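Quinone oxidoreductase (Coxiella burnetii, PDB 3TQH) binds NADPH and probably uses it to reduce quinones, as a zeta-crystallin-like member of the medium-chain dehydrogenase/reductase superfamily. Local coordinates at residues A[215-224]-A[234-245]. Sequence-based numbering, arbitrary orientation.
Sequences PVDAVIDLVG and CLKETGCIVSVP. With NDP (NADPH dihydro-nicotinamide-adenine-dinucleotide phosphate), chain B.
Asp-221 and Ser-243 are paired on neighbouring strands and put their side chains on the same face of the sheet, and the aspartate can be followed outward atom by atom. Its CB lies 3.7 Å from Val-242 O and next to Ser-243 CA, with Ile-241 CD1 a little farther off. CG stands anti to the backbone N (chi1 168°), which carries the carboxylate across to the serine. There OD2 accepts from Ser-243 OG at 2.5 Å, on the anti side and somewhat out of the carboxylate plane. OD1 takes two amides from one face: Gly-224 N at 2.8 Å, nearly straight and on the syn side, and Val-223 N from above the plane, an Asx turn that fixes the chain leaving the strand. With three donors on a buried carboxylate, the charged form is probably stabilised. Strands 218-221 and 239-243 run parallel, 8° apart, joined through helix 225-231 as a right-handed beta-alpha-beta crossover in the six-stranded Rossmann sheet. Backbone bonds alternate along the pair, among them Val-242 N to Val-219 O at 2.9 Å. Val-219 CG1 lies alongside Ile-241, while CG2 turns to Leu-235 CD2 at 3.6 Å, the two side chains crossing at about a right angle. At the carboxyl ends of the strands, Leu-222 CD2 rests on Val-244 CG2 at 3.5 Å. Beyond it, Val-244 CG1 meets the nicotinamide ring at C2N, and Val-244 O accepts from the carboxamide N7N of NADPH at 2.9 Å.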
# COMPACT_ATOMS: atom_id res chain seq x y z
N PRO A 215 22.54 8.79 -15.37
CA PRO A 215 22.08 9.24 -14.06
C PRO A 215 20.59 9.58 -13.99
O PRO A 215 20.02 10.16 -14.92
CB PRO A 215 22.92 10.50 -13.83
CG PRO A 215 24.22 10.16 -14.45
CD PRO A 215 23.87 9.36 -15.68
N VAL A 216 19.98 9.22 -12.87
CA VAL A 216 18.54 9.26 -12.68
C VAL A 216 18.21 10.42 -11.73
O VAL A 216 19.00 10.74 -10.84
CB VAL A 216 18.07 7.87 -12.14
CG1 VAL A 216 16.94 8.00 -11.14
CG2 VAL A 216 17.69 6.96 -13.30
N ASP A 217 17.05 11.05 -11.93
CA ASP A 217 16.61 12.18 -11.09
C ASP A 217 15.96 11.72 -9.78
O ASP A 217 16.07 12.41 -8.77
CB ASP A 217 15.62 13.07 -11.86
CG ASP A 217 16.24 13.71 -13.08
OD1 ASP A 217 16.94 14.74 -12.93
OD2 ASP A 217 16.03 13.19 -14.19
N ALA A 218 15.28 10.59 -9.79
CA ALA A 218 14.67 10.07 -8.58
C ALA A 218 14.62 8.55 -8.60
O ALA A 218 14.41 7.95 -9.64
CB ALA A 218 13.27 10.63 -8.39
N VAL A 219 14.84 7.96 -7.43
CA VAL A 219 14.64 6.54 -7.24
C VAL A 219 13.50 6.37 -6.25
O VAL A 219 13.61 6.84 -5.12
CB VAL A 219 15.90 5.87 -6.65
CG1 VAL A 219 15.61 4.41 -6.26
CG2 VAL A 219 17.09 5.97 -7.64
N ILE A 220 12.41 5.74 -6.67
CA ILE A 220 11.36 5.33 -5.75
C ILE A 220 11.70 3.90 -5.34
O ILE A 220 11.39 2.94 -6.04
CB ILE A 220 9.95 5.38 -6.37
CG1 ILE A 220 9.69 6.74 -7.05
CG2 ILE A 220 8.90 5.12 -5.30
CD1 ILE A 220 9.95 7.95 -6.15
N ASP A 221 12.37 3.79 -4.20
CA ASP A 221 12.88 2.50 -3.73
C ASP A 221 11.81 1.80 -2.89
O ASP A 221 11.55 2.18 -1.74
CB ASP A 221 14.15 2.70 -2.91
CG ASP A 221 14.55 1.45 -2.15
OD1 ASP A 221 14.36 0.34 -2.69
OD2 ASP A 221 15.05 1.57 -1.01
N LEU A 222 11.19 0.78 -3.48
CA LEU A 222 10.14 0.02 -2.81
C LEU A 222 10.64 -1.33 -2.29
O LEU A 222 9.83 -2.14 -1.86
CB LEU A 222 8.95 -0.15 -3.75
CG LEU A 222 8.29 1.16 -4.17
CD1 LEU A 222 7.40 0.95 -5.38
CD2 LEU A 222 7.49 1.76 -3.00
N VAL A 223 11.95 -1.56 -2.33
CA VAL A 223 12.56 -2.80 -1.80
C VAL A 223 13.37 -2.53 -0.53
O VAL A 223 13.30 -3.29 0.43
CB VAL A 223 13.45 -3.50 -2.85
CG1 VAL A 223 14.06 -4.78 -2.27
CG2 VAL A 223 12.65 -3.80 -4.10
N GLY A 224 14.15 -1.46 -0.53
CA GLY A 224 14.96 -1.10 0.63
C GLY A 224 16.16 -2.02 0.79
O GLY A 224 16.54 -2.74 -0.15
N CYS A 234 23.23 5.53 -8.83
CA CYS A 234 22.70 5.94 -10.13
C CYS A 234 22.07 7.34 -10.12
O CYS A 234 21.68 7.85 -11.16
CB CYS A 234 21.72 4.89 -10.67
SG CYS A 234 20.07 4.86 -9.92
N LEU A 235 22.00 7.97 -8.95
CA LEU A 235 21.45 9.32 -8.83
C LEU A 235 22.35 10.38 -9.43
O LEU A 235 23.57 10.31 -9.29
CB LEU A 235 21.24 9.68 -7.35
CG LEU A 235 20.17 8.95 -6.55
CD1 LEU A 235 20.22 9.44 -5.12
CD2 LEU A 235 18.80 9.15 -7.16
N LYS A 236 21.73 11.37 -10.07
CA LYS A 236 22.40 12.63 -10.43
C LYS A 236 22.81 13.37 -9.16
O LYS A 236 22.29 13.11 -8.08
CB LYS A 236 21.45 13.54 -11.22
CG LYS A 236 21.10 13.05 -12.61
CD LYS A 236 20.18 14.01 -13.34
CE LYS A 236 20.92 15.27 -13.78
NZ LYS A 236 20.18 16.04 -14.83
N GLU A 237 23.74 14.32 -9.31
CA GLU A 237 24.11 15.22 -8.23
C GLU A 237 22.86 15.77 -7.52
O GLU A 237 22.78 15.75 -6.30
CB GLU A 237 24.96 16.38 -8.76
CG GLU A 237 25.33 17.44 -7.72
CD GLU A 237 25.99 18.67 -8.34
OE1 GLU A 237 25.57 19.09 -9.44
OE2 GLU A 237 26.92 19.22 -7.71
N THR A 238 21.89 16.23 -8.30
CA THR A 238 20.66 16.83 -7.77
C THR A 238 19.54 15.82 -7.48
O THR A 238 18.46 16.21 -7.05
CB THR A 238 20.08 17.87 -8.75
OG1 THR A 238 19.94 17.28 -10.05
CG2 THR A 238 20.98 19.07 -8.83
N GLY A 239 19.78 14.54 -7.73
CA GLY A 239 18.75 13.53 -7.58
C GLY A 239 18.50 13.16 -6.13
O GLY A 239 19.33 13.44 -5.25
N CYS A 240 17.36 12.52 -5.88
CA CYS A 240 17.02 12.06 -4.54
C CYS A 240 16.44 10.65 -4.58
O CYS A 240 15.84 10.24 -5.56
CB CYS A 240 16.02 13.01 -3.88
SG CYS A 240 14.42 13.02 -4.70
N ILE A 241 16.64 9.93 -3.48
CA ILE A 241 16.04 8.61 -3.31
C ILE A 241 14.98 8.68 -2.21
O ILE A 241 15.20 9.25 -1.14
CB ILE A 241 17.12 7.53 -2.99
CG1 ILE A 241 16.48 6.15 -2.82
CG2 ILE A 241 17.96 7.90 -1.76
CD1 ILE A 241 17.49 5.04 -2.58
N VAL A 242 13.80 8.13 -2.52
CA VAL A 242 12.73 7.96 -1.55
C VAL A 242 12.65 6.47 -1.24
O VAL A 242 12.13 5.69 -2.04
CB VAL A 242 11.38 8.45 -2.10
CG1 VAL A 242 10.30 8.27 -1.06
CG2 VAL A 242 11.49 9.92 -2.51
N SER A 243 13.18 6.09 -0.08
CA SER A 243 13.19 4.70 0.33
C SER A 243 11.98 4.43 1.21
O SER A 243 11.90 4.92 2.33
CB SER A 243 14.49 4.35 1.06
OG SER A 243 14.71 2.95 1.05
N VAL A 244 11.04 3.64 0.69
CA VAL A 244 9.68 3.52 1.23
C VAL A 244 9.53 2.51 2.40
O VAL A 244 8.79 2.79 3.34
CB VAL A 244 8.67 3.21 0.09
CG1 VAL A 244 7.27 2.92 0.64
CG2 VAL A 244 8.63 4.36 -0.90
N PRO A 245 10.22 1.35 2.34
CA PRO A 245 10.15 0.48 3.52
C PRO A 245 10.81 1.15 4.71
O PRO A 245 11.94 1.64 4.61
CB PRO A 245 10.92 -0.78 3.10
CG PRO A 245 10.96 -0.73 1.61
CD PRO A 245 10.99 0.72 1.26
PA NDP B . 4.43 -5.89 -2.90
O1A NDP B . 4.46 -7.15 -2.13
O2A NDP B . 3.12 -5.68 -3.54
O5B NDP B . 5.57 -5.91 -4.04
C5B NDP B . 5.80 -7.11 -4.75
C4B NDP B . 6.68 -6.83 -5.96
O4B NDP B . 8.02 -6.70 -5.53
C3B NDP B . 6.68 -7.93 -7.01
O3B NDP B . 5.97 -7.50 -8.15
C2B NDP B . 8.15 -8.20 -7.32
O2B NDP B . 8.43 -8.17 -8.70
C1B NDP B . 8.86 -7.07 -6.60
N9A NDP B . 10.19 -7.42 -6.07
C8A NDP B . 10.47 -8.34 -5.09
N7A NDP B . 11.80 -8.34 -4.87
C5A NDP B . 12.37 -7.43 -5.69
C6A NDP B . 13.69 -7.04 -5.87
N6A NDP B . 14.65 -7.61 -5.15
N1A NDP B . 14.00 -6.08 -6.80
C2A NDP B . 12.99 -5.49 -7.54
N3A NDP B . 11.67 -5.87 -7.36
C4A NDP B . 11.37 -6.83 -6.45
O3 NDP B . 4.84 -4.65 -1.96
PN NDP B . 4.19 -3.17 -1.98
O1N NDP B . 2.85 -3.22 -1.37
O2N NDP B . 4.35 -2.51 -3.29
O5D NDP B . 5.17 -2.44 -0.93
C5D NDP B . 6.57 -2.43 -1.11
C4D NDP B . 7.26 -2.06 0.20
O4D NDP B . 6.86 -0.76 0.61
C3D NDP B . 6.88 -3.02 1.32
O3D NDP B . 8.04 -3.38 2.04
C2D NDP B . 5.90 -2.24 2.17
O2D NDP B . 5.92 -2.64 3.53
C1D NDP B . 6.37 -0.80 1.94
N1N NDP B . 5.33 0.24 2.13
C2N NDP B . 5.63 1.31 2.94
C3N NDP B . 4.71 2.31 3.22
C7N NDP B . 5.05 3.47 4.11
O7N NDP B . 4.06 4.44 4.37
N7N NDP B . 6.28 3.56 4.63
C4N NDP B . 3.33 2.19 2.62
C5N NDP B . 3.07 1.01 1.75
C6N NDP B . 4.09 0.09 1.54
P2B NDP B . 8.80 -9.51 -9.51
O1X NDP B . 8.76 -9.19 -10.98
O2X NDP B . 7.78 -10.59 -9.21
O3X NDP B . 10.17 -10.02 -9.16
O HOH W 1 17.88 15.78 -10.42